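Local coordinates for dTDP-glucose 4,6-dehydratase (Klebsiella pneumoniae, PDB 5U4Q), which binds NAD and probably acts on nucleotide-linked sugars, as a dTDP-glucose 4,6-dehydratase or a related epimerase of the extended short-chain dehydrogenase/reductase family, at residues Val121-Val125 against Val233-Pro238; Ala165-His170 against Ser254-Tyr258; Leu195-Lys200 against Phe327-Tyr331; Ala277-Leu282 against Val324-Val328. Where two conformers were deposited one is given. Residues are numbered along the deposited sequence.

In the fold
The four contacts illustrate how chemistry follows position in a two-lobed enzyme. Contacts 1 and 2 lie in the Rossmann-type domain, their centres 13 Å apart, and touch where Pro238 packs on Pro257. Each sets a regular element against loop and uses a histidine hydrogen bond: contact 1, partly buried, where a strand meets a helix and the loop after it, and contact 2, buried, beside the second subunit. Contacts 3 and 4 lie on the opposite side of the chain's centre, their centres 7 Å apart, and share Phe327 and Val328 of helix 320-334. Both join helices without hydrogen bonds across the interface. Contact 3 is buried and aromatic, whereas contact 4, only partly buried, is aliphatic.

Contact 1. Residues Val121-Val125 against Val233-Pro238; sequences VKHLV and VLDVIP
The backbone at Lys122 turns with helix-like angles (-79/-21), while His123-Val125 is extended along strand 123-129 of the parallel Rossmann-type sheet. Val233-Pro238 passes from helix 223-234 into an extended run at Val236-Pro238, with a turn bond from Val236 N to Val233 O (2.9 Å). In register, CA of His123 lies 6.2 Å from CA of Ile237, and CA of Val125 lies 6.5 Å from CA of Leu234. His123, with chi1 t, points toward the other segment: its ring carries Ile237 CA over one face and has the carbonyls of Val233 and Leu234 at its edge, and its NE2 is hydrogen-bonded to Thr177 OG1 on the adjacent strand 176-185. Next to the histidine, Val125 CG2 meets Leu234 CD2 at 3.6 Å and Val233 CG1 at 4.2 Å, so strand and helix also join through aliphatic groups. The polar site is fixed by a nearly linear hydrogen bond, His123 ND1 to Leu234 O, 2.9 Å long with an angle of 168°.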
loop_
_atom_site.group_PDB
_atom_site.type_symbol
_atom_site.label_atom_id
_atom_site.label_comp_id
_atom_site.label_asym_id
_atom_site.label_seq_id
_atom_site.Cartn_x
_atom_site.Cartn_y
_atom_site.Cartn_z
ATOM N N VAL A 121 -18.969 6.516 -10.321
ATOM C CA VAL A 121 -18.633 7.847 -9.785
ATOM C C VAL A 121 -17.736 8.588 -10.782
ATOM O O VAL A 121 -16.758 8.021 -11.312
ATOM C CB VAL A 121 -17.977 7.710 -8.409
ATOM C CG1 VAL A 121 -17.268 9.003 -7.986
ATOM C CG2 VAL A 121 -19.026 7.297 -7.399
ATOM N N LYS A 122 -18.072 9.849 -11.063
ATOM C CA LYS A 122 -17.359 10.591 -12.108
ATOM C C LYS A 122 -15.999 11.152 -11.717
ATOM O O LYS A 122 -15.196 11.462 -12.598
ATOM C CB LYS A 122 -18.254 11.674 -12.698
ATOM C CG LYS A 122 -19.442 11.070 -13.431
ATOM C CD LYS A 122 -20.187 12.072 -14.291
ATOM C CE LYS A 122 -21.202 11.372 -15.196
ATOM N NZ LYS A 122 -22.328 10.774 -14.432
ATOM N N HIS A 123 -15.752 11.311 -10.411
ATOM C CA HIS A 123 -14.444 11.780 -9.953
ATOM C C HIS A 123 -14.271 11.424 -8.485
ATOM O O HIS A 123 -15.160 11.720 -7.664
ATOM C CB HIS A 123 -14.278 13.290 -10.126
ATOM C CG HIS A 123 -12.878 13.788 -9.939
ATOM N ND1 HIS A 123 -12.586 15.121 -9.767
ATOM C CD2 HIS A 123 -11.687 13.139 -9.942
ATOM C CE1 HIS A 123 -11.273 15.268 -9.679
ATOM N NE2 HIS A 123 -10.708 14.080 -9.750
ATOM N N LEU A 124 -13.150 10.775 -8.176
ATOM C CA LEU A 124 -12.758 10.464 -6.799
ATOM C C LEU A 124 -11.512 11.258 -6.487
ATOM O O LEU A 124 -10.475 11.087 -7.129
ATOM C CB LEU A 124 -12.391 9.001 -6.639
ATOM C CG LEU A 124 -11.734 8.607 -5.302
ATOM C CD1 LEU A 124 -12.661 8.838 -4.120
ATOM C CD2 LEU A 124 -11.271 7.166 -5.392
ATOM N N VAL A 125 -11.631 12.133 -5.486
ATOM C CA VAL A 125 -10.515 12.890 -4.952
ATOM C C VAL A 125 -10.231 12.283 -3.593
ATOM O O VAL A 125 -11.160 12.012 -2.841
ATOM C CB VAL A 125 -10.824 14.389 -4.833
ATOM C CG1 VAL A 125 -9.648 15.153 -4.216
ATOM C CG2 VAL A 125 -11.136 14.971 -6.198
ATOM N N VAL A 233 -10.233 21.438 -7.464
ATOM C CA VAL A 233 -9.762 20.151 -7.980
ATOM C C VAL A 233 -10.904 19.185 -8.246
ATOM O O VAL A 233 -10.853 18.439 -9.225
ATOM C CB VAL A 233 -8.726 19.483 -7.045
ATOM C CG1 VAL A 233 -8.468 18.014 -7.410
ATOM C CG2 VAL A 233 -7.431 20.260 -7.072
ATOM N N LEU A 234 -11.916 19.180 -7.381
ATOM C CA LEU A 234 -13.064 18.285 -7.544
ATOM C C LEU A 234 -13.704 18.486 -8.923
ATOM O O LEU A 234 -14.249 17.519 -9.485
ATOM C CB LEU A 234 -14.100 18.480 -6.400
ATOM C CG LEU A 234 -13.869 17.632 -5.128
ATOM C CD1 LEU A 234 -14.549 18.235 -3.901
ATOM C CD2 LEU A 234 -14.354 16.197 -5.334
ATOM N N ASP A 235 -13.607 19.703 -9.469
ATOM C CA ASP A 235 -14.196 20.040 -10.782
ATOM C C ASP A 235 -13.270 19.802 -11.967
ATOM O O ASP A 235 -13.708 19.985 -13.109
ATOM C CB ASP A 235 -14.639 21.519 -10.845
ATOM C CG ASP A 235 -15.871 21.826 -10.055
ATOM O OD1 ASP A 235 -16.631 20.920 -9.658
ATOM O OD2 ASP A 235 -16.101 23.049 -9.870
ATOM N N VAL A 236 -12.018 19.405 -11.732
ATOM C CA VAL A 236 -11.086 19.148 -12.817
ATOM C C VAL A 236 -10.947 17.639 -12.899
ATOM O O VAL A 236 -10.277 17.028 -12.073
ATOM C CB VAL A 236 -9.720 19.833 -12.612
ATOM C CG1 VAL A 236 -8.789 19.487 -13.761
ATOM C CG2 VAL A 236 -9.882 21.352 -12.510
ATOM N N ILE A 237 -11.605 17.044 -13.882
ATOM C CA ILE A 237 -11.670 15.585 -14.018
ATOM C C ILE A 237 -10.526 15.049 -14.897
ATOM O O ILE A 237 -10.433 15.404 -16.075
ATOM C CB ILE A 237 -13.035 15.166 -14.564
ATOM C CG1 ILE A 237 -14.138 15.651 -13.595
ATOM C CG2 ILE A 237 -13.081 13.646 -14.754
ATOM C CD1 ILE A 237 -15.539 15.277 -13.989
ATOM N N PRO A 238 -9.639 14.205 -14.341
ATOM C CA PRO A 238 -8.536 13.690 -15.156
ATOM C C PRO A 238 -9.023 12.879 -16.339
ATOM O O PRO A 238 -10.044 12.238 -16.247
ATOM C CB PRO A 238 -7.772 12.780 -14.181
ATOM C CG PRO A 238 -8.071 13.368 -12.850
ATOM C CD PRO A 238 -9.509 13.750 -12.944
#

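Contact 2. Residues Ala165-His170 against Ser254-Tyr258; sequences AHTYSH and SSAPY
This contact belongs to the subunit interface, where helix 153-172 faces a second copy of the protein and a loop packs beside it. Residues Ala165-His170 form regular helix, while Ser254-Pro257 is irregular and runs into strand 258-263 at Tyr258. Ser254 OG accepts from Ala256 N at 2.9 Å in an ST turn, and Pro257 centres an inverse gamma turn closed by a weak bond from Tyr258 N to Ala256 O (2.8 Å). The CA atoms of His166 and Tyr258 are 5.9 Å apart, those of His170 and Ala256 4.8 Å. His166, with chi1 t, pairs NE2 with Ser254 OG at 2.7 Å. Its ring presents an edge to the face of Tyr258 (chi1 t), a T-shaped pair with centroids 4.9 Å apart and planes at 86°, and its CB makes a CH-pi contact 4.0 Å from the Tyr258 ring centroid. Ser169 points toward the loop, OG 3.2 Å from Pro257 O, its hydroxyl hydrogen-bonded to Ile174 O and Thr176 OG1. One turn along from His166, His170 CA lies 3.6 Å from Ala256 CB. Water 1 bridges His170 ND1 (2.8 Å) and Ser255 OG (2.9 Å). Across the interface, His166 ND1 bonds Pro150 O of the second subunit and its ring meets His149 of that subunit edge-to-face. Such use of this helix is consistent with the helix-mediated dimer of extended short-chain dehydrogenases/reductases.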
loop_
_atom_site.group_PDB
_atom_site.type_symbol
_atom_site.label_atom_id
_atom_site.label_comp_id
_atom_site.label_asym_id
_atom_site.label_seq_id
_atom_site.Cartn_x
_atom_site.Cartn_y
_atom_site.Cartn_z
ATOM N N ALA A 165 -5.591 3.382 -6.573
ATOM C CA ALA A 165 -6.278 4.359 -7.423
ATOM C C ALA A 165 -5.817 4.193 -8.882
ATOM O O ALA A 165 -6.654 4.170 -9.806
ATOM C CB ALA A 165 -6.030 5.793 -6.953
ATOM N N HIS A 166 -4.521 4.016 -9.070
ATOM C CA HIS A 166 -3.993 3.864 -10.439
ATOM C C HIS A 166 -4.644 2.663 -11.125
ATOM O O HIS A 166 -5.108 2.761 -12.272
ATOM C CB HIS A 166 -2.497 3.673 -10.474
ATOM C CG HIS A 166 -1.988 3.613 -11.865
ATOM N ND1 HIS A 166 -1.806 2.425 -12.551
ATOM C CD2 HIS A 166 -1.766 4.608 -12.758
ATOM C CE1 HIS A 166 -1.475 2.702 -13.801
ATOM N NE2 HIS A 166 -1.424 4.015 -13.949
ATOM N N THR A 167 -4.685 1.523 -10.423
ATOM C CA THR A 167 -5.292 0.320 -11.012
ATOM C C THR A 167 -6.785 0.485 -11.347
ATOM O O THR A 167 -7.239 0.005 -12.367
ATOM C CB THR A 167 -5.130 -0.962 -10.130
ATOM O OG1 THR A 167 -5.982 -0.888 -8.993
ATOM C CG2 THR A 167 -3.736 -1.175 -9.691
ATOM N N TYR A 168 -7.544 1.172 -10.504
ATOM C CA TYR A 168 -8.962 1.387 -10.763
ATOM C C TYR A 168 -9.184 2.387 -11.904
ATOM O O TYR A 168 -10.123 2.218 -12.711
ATOM C CB TYR A 168 -9.700 1.742 -9.458
ATOM C CG TYR A 168 -10.163 0.497 -8.748
ATOM C CD1 TYR A 168 -9.260 -0.462 -8.317
ATOM C CD2 TYR A 168 -11.511 0.250 -8.556
ATOM C CE1 TYR A 168 -9.692 -1.646 -7.728
ATOM C CE2 TYR A 168 -11.947 -0.916 -7.941
ATOM C CZ TYR A 168 -11.033 -1.867 -7.550
ATOM O OH TYR A 168 -11.433 -3.054 -6.966
ATOM N N SER A 169 -8.376 3.425 -11.952
ATOM C CA SER A 169 -8.430 4.375 -13.087
ATOM C C SER A 169 -8.115 3.650 -14.395
ATOM O O SER A 169 -8.781 3.861 -15.406
ATOM C CB SER A 169 -7.446 5.530 -12.920
ATOM O OG SER A 169 -7.867 6.377 -11.870
ATOM N N HIS A 170 -7.083 2.818 -14.364
ATOM C CA HIS A 170 -6.668 2.089 -15.553
ATOM C C HIS A 170 -7.734 1.090 -16.035
ATOM O O HIS A 170 -8.111 1.073 -17.236
ATOM C CB HIS A 170 -5.356 1.347 -15.312
ATOM C CG HIS A 170 -4.998 0.428 -16.431
ATOM N ND1 HIS A 170 -4.475 0.875 -17.625
ATOM C CD2 HIS A 170 -5.158 -0.916 -16.559
ATOM C CE1 HIS A 170 -4.291 -0.165 -18.428
ATOM N NE2 HIS A 170 -4.707 -1.255 -17.811
ATOM N N SER A 254 -0.308 9.271 -15.630
ATOM C CA SER A 254 -0.499 7.973 -16.310
ATOM C C SER A 254 -1.214 8.141 -17.647
ATOM O O SER A 254 -1.691 9.216 -17.976
ATOM C CB SER A 254 -1.363 7.034 -15.428
ATOM O OG SER A 254 -1.607 5.754 -16.054
ATOM N N SER A 255 -1.296 7.063 -18.422
ATOM C CA SER A 255 -2.185 7.013 -19.564
ATOM C C SER A 255 -3.626 6.887 -19.075
ATOM O O SER A 255 -4.569 7.227 -19.786
ATOM C CB SER A 255 -1.843 5.840 -20.494
ATOM O OG SER A 255 -1.687 4.640 -19.758
ATOM N N ALA A 256 -3.798 6.340 -17.857
ATOM C CA ALA A 256 -5.106 6.255 -17.224
ATOM C C ALA A 256 -5.482 7.635 -16.690
ATOM O O ALA A 256 -4.604 8.476 -16.497
ATOM C CB ALA A 256 -5.042 5.270 -16.079
ATOM N N PRO A 257 -6.775 7.856 -16.402
ATOM C CA PRO A 257 -7.246 9.159 -15.830
ATOM C C PRO A 257 -6.922 9.206 -14.325
ATOM O O PRO A 257 -7.815 9.145 -13.476
ATOM C CB PRO A 257 -8.754 9.129 -16.106
ATOM C CG PRO A 257 -9.083 7.675 -16.112
ATOM C CD PRO A 257 -7.912 7.003 -16.767
ATOM N N TYR A 258 -5.632 9.333 -14.047
ATOM C CA TYR A 258 -5.047 9.251 -12.712
ATOM C C TYR A 258 -4.058 10.376 -12.524
ATOM O O TYR A 258 -3.173 10.590 -13.365
ATOM C CB TYR A 258 -4.304 7.925 -12.584
ATOM C CG TYR A 258 -3.195 7.822 -11.530
ATOM C CD1 TYR A 258 -3.473 7.331 -10.243
ATOM C CD2 TYR A 258 -1.870 8.132 -11.828
ATOM C CE1 TYR A 258 -2.469 7.216 -9.294
ATOM C CE2 TYR A 258 -0.850 8.008 -10.882
ATOM C CZ TYR A 258 -1.157 7.521 -9.616
ATOM O OH TYR A 258 -0.141 7.400 -8.683
HETATM O O HOH W 1 -4.073 3.245 -18.997
#

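Contact 3. Residues Leu195-Lys200 against Phe327-Tyr331; sequences LFKFTK and FVDWY
Phe327, Phe196 and Tyr331 give up the most surface here and show how large rings can bridge widely spaced helices. The two helical segments approach no closer than 11.2 Å between axes and cross at -59°. CA of Leu195 is 7.5 Å from CA of Phe327; CA of Thr199 is 8.4 Å from CA of Val328. Phe327, with chi1 t, reaches across until its CZ lies 3.4 Å from Phe196 CA, and Leu195 CB covers one face of its ring in a CH-pi contact, 4.2 Å from the centroid. The Phe196 ring (chi1 t) receives two offset edge-to-face partners: Tyr331, with centroids 5.7 Å apart and planes at 90°, and the six-membered ring of Trp330, at 5.4 Å and 68°. The four rings form an aromatic cluster in the C-terminal lobe, probably the substrate-binding part, as in extended short-chain dehydrogenases/reductases. Tyr331 (chi1 t) takes Thr199 CG2 over its face, 3.7 Å from the centroid, while Thr199 OG1 (chi1 m) donates to Leu195 O (2.8 Å) of its own helix. Around the cluster, Leu44 of helix 42-50 packs on Phe196 and Trp330, and Leu278 of helix 271-282 lies against Thr199 and Val328.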
loop_
_atom_site.group_PDB
_atom_site.type_symbol
_atom_site.label_atom_id
_atom_site.label_comp_id
_atom_site.label_asym_id
_atom_site.label_seq_id
_atom_site.Cartn_x
_atom_site.Cartn_y
_atom_site.Cartn_z
ATOM N N LEU A 195 -1.314 24.293 15.048
ATOM C CA LEU A 195 -1.472 25.330 16.051
ATOM C C LEU A 195 -2.254 24.876 17.268
ATOM O O LEU A 195 -2.003 25.301 18.386
ATOM C CB LEU A 195 -2.153 26.550 15.486
ATOM C CG LEU A 195 -1.479 27.289 14.361
ATOM C CD1 LEU A 195 -2.249 28.573 14.140
ATOM C CD2 LEU A 195 -0.024 27.591 14.733
ATOM N N PHE A 196 -3.247 24.014 17.050
ATOM C CA PHE A 196 -4.059 23.489 18.133
ATOM C C PHE A 196 -3.138 22.742 19.122
ATOM O O PHE A 196 -3.238 22.926 20.331
ATOM C CB PHE A 196 -5.125 22.562 17.504
ATOM C CG PHE A 196 -6.365 22.334 18.326
ATOM C CD1 PHE A 196 -6.377 22.347 19.722
ATOM C CD2 PHE A 196 -7.529 21.978 17.664
ATOM C CE1 PHE A 196 -7.555 22.094 20.414
ATOM C CE2 PHE A 196 -8.691 21.700 18.352
ATOM C CZ PHE A 196 -8.699 21.743 19.720
ATOM N N LYS A 197 -2.243 21.920 18.595
ATOM C CA LYS A 197 -1.285 21.189 19.446
ATOM C C LYS A 197 -0.476 22.168 20.292
ATOM O O LYS A 197 -0.361 21.995 21.504
ATOM C CB LYS A 197 -0.353 20.331 18.598
ATOM C CG LYS A 197 0.714 19.583 19.390
ATOM C CD LYS A 197 1.581 18.736 18.484
ATOM C CE LYS A 197 2.556 17.897 19.300
ATOM N NZ LYS A 197 3.236 16.894 18.440
ATOM N N PHE A 198 0.063 23.203 19.658
ATOM C CA PHE A 198 0.856 24.192 20.425
ATOM C C PHE A 198 0.014 24.954 21.446
ATOM O O PHE A 198 0.457 25.207 22.570
ATOM C CB PHE A 198 1.544 25.214 19.526
ATOM C CG PHE A 198 2.447 24.632 18.484
ATOM C CD1 PHE A 198 3.284 23.552 18.760
ATOM C CD2 PHE A 198 2.508 25.214 17.214
ATOM C CE1 PHE A 198 4.118 23.032 17.775
ATOM C CE2 PHE A 198 3.352 24.707 16.229
ATOM C CZ PHE A 198 4.151 23.607 16.509
ATOM N N THR A 199 -1.199 25.344 21.063
ATOM C CA THR A 199 -2.067 26.111 21.941
ATOM C C THR A 199 -2.444 25.312 23.189
ATOM O O THR A 199 -2.414 25.843 24.304
ATOM C CB THR A 199 -3.353 26.527 21.182
ATOM O OG1 THR A 199 -3.010 27.362 20.076
ATOM C CG2 THR A 199 -4.319 27.256 22.092
ATOM N N LYS A 200 -2.798 24.048 22.984
ATOM C CA LYS A 200 -3.145 23.151 24.077
ATOM C C LYS A 200 -1.954 23.039 25.031
ATOM O O LYS A 200 -2.101 23.212 26.241
ATOM C CB LYS A 200 -3.533 21.775 23.530
ATOM C CG LYS A 200 -4.149 20.838 24.556
ATOM C CD LYS A 200 -4.663 19.558 23.908
ATOM C CE LYS A 200 -5.327 18.642 24.924
ATOM N NZ LYS A 200 -5.738 17.351 24.315
ATOM N N PHE A 327 -7.281 31.175 14.155
ATOM C CA PHE A 327 -7.293 30.019 15.002
ATOM C C PHE A 327 -7.649 30.376 16.441
ATOM O O PHE A 327 -8.482 29.737 17.075
ATOM C CB PHE A 327 -5.963 29.244 14.985
ATOM C CG PHE A 327 -5.987 28.091 15.907
ATOM C CD1 PHE A 327 -6.648 26.925 15.529
ATOM C CD2 PHE A 327 -5.498 28.172 17.200
ATOM C CE1 PHE A 327 -6.801 25.869 16.397
ATOM C CE2 PHE A 327 -5.646 27.107 18.071
ATOM C CZ PHE A 327 -6.300 25.960 17.674
ATOM N N VAL A 328 -6.977 31.397 16.959
ATOM C CA VAL A 328 -7.165 31.780 18.370
ATOM C C VAL A 328 -8.586 32.285 18.626
ATOM O O VAL A 328 -9.181 31.955 19.643
ATOM C CB VAL A 328 -6.076 32.755 18.822
ATOM C CG1 VAL A 328 -6.409 33.370 20.189
ATOM C CG2 VAL A 328 -4.742 32.025 18.875
ATOM N N ASP A 329 -9.123 33.039 17.681
ATOM C CA ASP A 329 -10.525 33.486 17.757
ATOM C C ASP A 329 -11.462 32.292 17.886
ATOM O O ASP A 329 -12.344 32.269 18.740
ATOM C CB ASP A 329 -10.868 34.321 16.534
ATOM C CG ASP A 329 -12.341 34.634 16.427
ATOM O OD1 ASP A 329 -12.866 35.468 17.200
ATOM O OD2 ASP A 329 -13.006 34.060 15.551
ATOM N N TRP A 330 -11.226 31.262 17.074
ATOM C CA TRP A 330 -12.034 30.053 17.166
ATOM C C TRP A 330 -11.843 29.359 18.517
ATOM O O TRP A 330 -12.807 29.028 19.209
ATOM C CB TRP A 330 -11.712 29.046 16.027
ATOM C CG TRP A 330 -12.377 27.758 16.314
ATOM C CD1 TRP A 330 -13.685 27.494 16.183
ATOM C CD2 TRP A 330 -11.793 26.589 16.918
ATOM N NE1 TRP A 330 -13.971 26.252 16.661
ATOM C CE2 TRP A 330 -12.832 25.667 17.125
ATOM C CE3 TRP A 330 -10.490 26.224 17.284
ATOM C CZ2 TRP A 330 -12.613 24.411 17.666
ATOM C CZ3 TRP A 330 -10.281 25.002 17.840
ATOM C CH2 TRP A 330 -11.333 24.090 18.010
ATOM N N TYR A 331 -10.596 29.145 18.899
ATOM C CA TYR A 331 -10.274 28.389 20.107
ATOM C C TYR A 331 -10.905 29.035 21.368
ATOM O O TYR A 331 -11.513 28.348 22.177
ATOM C CB TYR A 331 -8.758 28.238 20.293
ATOM C CG TYR A 331 -8.347 27.364 21.441
ATOM C CD1 TYR A 331 -8.276 27.865 22.743
ATOM C CD2 TYR A 331 -7.996 26.043 21.233
ATOM C CE1 TYR A 331 -7.904 27.043 23.798
ATOM C CE2 TYR A 331 -7.626 25.213 22.286
ATOM C CZ TYR A 331 -7.600 25.720 23.563
ATOM O OH TYR A 331 -7.220 24.880 24.583
#

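Contact 4. Residues Ala277-Leu282 against Val324-Val328; sequences ALEEAL and VKNFV
A purely aliphatic helix-helix contact joins helix 271-282, near its C-terminal end, to helix 320-334, the last helix of the chain, in the smaller, C-terminal lobe, on the other side of the chain's centre from contacts 1 and 2. The segment axes come within 9.8 Å and cross at -44°, their N-to-C directions running broadly the same way. CA of Leu278 sits 6.4 Å from CA of Val324, and CA of Ala281 sits 6.6 Å from CA of Lys325. Small residues line the centre of the contact: Ala277 and Ala281 direct their CB atoms toward the partner, where Ala277 CB meets Val324 CG1 at 3.9 Å and Ala281 CB meets Val328 CG2 at 3.8 Å. Both valines adopt chi1 t. Leucines then close the seam from one flank. Leu278, with chi1 at -89°, swings its CD2 to 3.7 Å from Val328 CG2 and 4.0 Å from Val324 CG1; Leu282 (chi1 m) brings CD2 to 3.9 Å from Val328 CG1. Leu278 also packs on Phe198 and Thr199 of helix 194-203, a third helix. The four-residue spacing of both Ala277/Ala281 and Val324/Val328, together with the negative crossing angle, is characteristic of ridges-into-grooves packing between i±4 ridges.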
loop_
_atom_site.group_PDB
_atom_site.type_symbol
_atom_site.label_atom_id
_atom_site.label_comp_id
_atom_site.label_asym_id
_atom_site.label_seq_id
_atom_site.Cartn_x
_atom_site.Cartn_y
_atom_site.Cartn_z
ATOM N N ALA A 277 3.785 34.213 17.055
ATOM C CA ALA A 277 2.457 34.760 16.788
ATOM C C ALA A 277 1.413 34.227 17.785
ATOM O O ALA A 277 0.525 34.959 18.202
ATOM C CB ALA A 277 2.030 34.462 15.361
ATOM N N LEU A 278 1.479 32.931 18.095
ATOM C CA LEU A 278 0.570 32.359 19.103
ATOM C C LEU A 278 0.781 32.983 20.461
ATOM O O LEU A 278 -0.180 33.275 21.173
ATOM C CB LEU A 278 0.741 30.851 19.251
ATOM C CG LEU A 278 -0.074 29.938 18.375
ATOM C CD1 LEU A 278 0.355 28.511 18.654
ATOM C CD2 LEU A 278 -1.573 30.098 18.637
ATOM N N GLU A 279 2.044 33.178 20.829
ATOM C CA GLU A 279 2.359 33.792 22.130
ATOM C C GLU A 279 1.725 35.174 22.268
ATOM O O GLU A 279 1.143 35.501 23.311
ATOM C CB GLU A 279 3.870 33.838 22.321
ATOM C CG GLU A 279 4.481 32.487 22.645
ATOM C CD GLU A 279 5.997 32.526 22.733
ATOM O OE1 GLU A 279 6.613 33.409 22.086
ATOM O OE2 GLU A 279 6.552 31.673 23.447
ATOM N N GLU A 280 1.803 35.962 21.203
ATOM C CA GLU A 280 1.219 37.292 21.170
ATOM C C GLU A 280 -0.300 37.228 21.269
ATOM O O GLU A 280 -0.911 38.017 21.990
ATOM C CB GLU A 280 1.594 38.007 19.877
ATOM C CG GLU A 280 1.056 39.434 19.779
ATOM C CD GLU A 280 1.260 40.055 18.409
ATOM O OE1 GLU A 280 1.693 41.228 18.359
ATOM O OE2 GLU A 280 0.983 39.380 17.382
ATOM N N ALA A 281 -0.907 36.305 20.527
ATOM C CA ALA A 281 -2.365 36.188 20.503
ATOM C C ALA A 281 -2.943 35.709 21.820
ATOM O O ALA A 281 -4.028 36.124 22.207
ATOM C CB ALA A 281 -2.816 35.254 19.371
ATOM N N LEU A 282 -2.225 34.813 22.478
ATOM C CA LEU A 282 -2.668 34.235 23.756
ATOM C C LEU A 282 -2.185 35.014 24.969
ATOM O O LEU A 282 -2.621 34.731 26.100
ATOM C CB LEU A 282 -2.216 32.774 23.854
ATOM C CG LEU A 282 -2.829 31.843 22.803
ATOM C CD1 LEU A 282 -2.137 30.497 22.821
ATOM C CD2 LEU A 282 -4.331 31.682 23.023
ATOM N N VAL A 324 -3.103 32.580 12.352
ATOM C CA VAL A 324 -2.971 32.387 13.789
ATOM C C VAL A 324 -4.088 33.118 14.536
ATOM O O VAL A 324 -4.694 32.548 15.443
ATOM C CB VAL A 324 -1.582 32.837 14.288
ATOM C CG1 VAL A 324 -1.563 32.923 15.815
ATOM C CG2 VAL A 324 -0.523 31.912 13.757
ATOM N N LYS A 325 -4.359 34.365 14.147
ATOM C CA LYS A 325 -5.461 35.121 14.765
ATOM C C LYS A 325 -6.802 34.391 14.558
ATOM O O LYS A 325 -7.618 34.309 15.488
ATOM C CB LYS A 325 -5.535 36.548 14.230
ATOM C CG LYS A 325 -4.378 37.443 14.679
ATOM C CD LYS A 325 -4.424 38.765 13.929
ATOM C CE LYS A 325 -3.225 39.641 14.259
ATOM N NZ LYS A 325 -3.487 40.358 15.527
ATOM N N ASN A 326 -7.012 33.842 13.362
ATOM C CA ASN A 326 -8.255 33.109 13.069
ATOM C C ASN A 326 -8.388 31.890 13.976
ATOM O O ASN A 326 -9.465 31.599 14.546
ATOM C CB ASN A 326 -8.303 32.677 11.601
ATOM C CG ASN A 326 -8.432 33.852 10.637
ATOM O OD1 ASN A 326 -8.748 34.969 11.039
ATOM N ND2 ASN A 326 -8.161 33.608 9.373
ATOM N N PHE A 327 -7.281 31.175 14.155
ATOM C CA PHE A 327 -7.293 30.019 15.002
ATOM C C PHE A 327 -7.649 30.376 16.441
ATOM O O PHE A 327 -8.482 29.737 17.075
ATOM C CB PHE A 327 -5.963 29.244 14.985
ATOM C CG PHE A 327 -5.987 28.091 15.907
ATOM C CD1 PHE A 327 -6.648 26.925 15.529
ATOM C CD2 PHE A 327 -5.498 28.172 17.200
ATOM C CE1 PHE A 327 -6.801 25.869 16.397
ATOM C CE2 PHE A 327 -5.646 27.107 18.071
ATOM C CZ PHE A 327 -6.300 25.960 17.674
ATOM N N VAL A 328 -6.977 31.397 16.959
ATOM C CA VAL A 328 -7.165 31.780 18.370
ATOM C C VAL A 328 -8.586 32.285 18.626
ATOM O O VAL A 328 -9.181 31.955 19.643
ATOM C CB VAL A 328 -6.076 32.755 18.822
ATOM C CG1 VAL A 328 -6.409 33.370 20.189
ATOM C CG2 VAL A 328 -4.742 32.025 18.875
#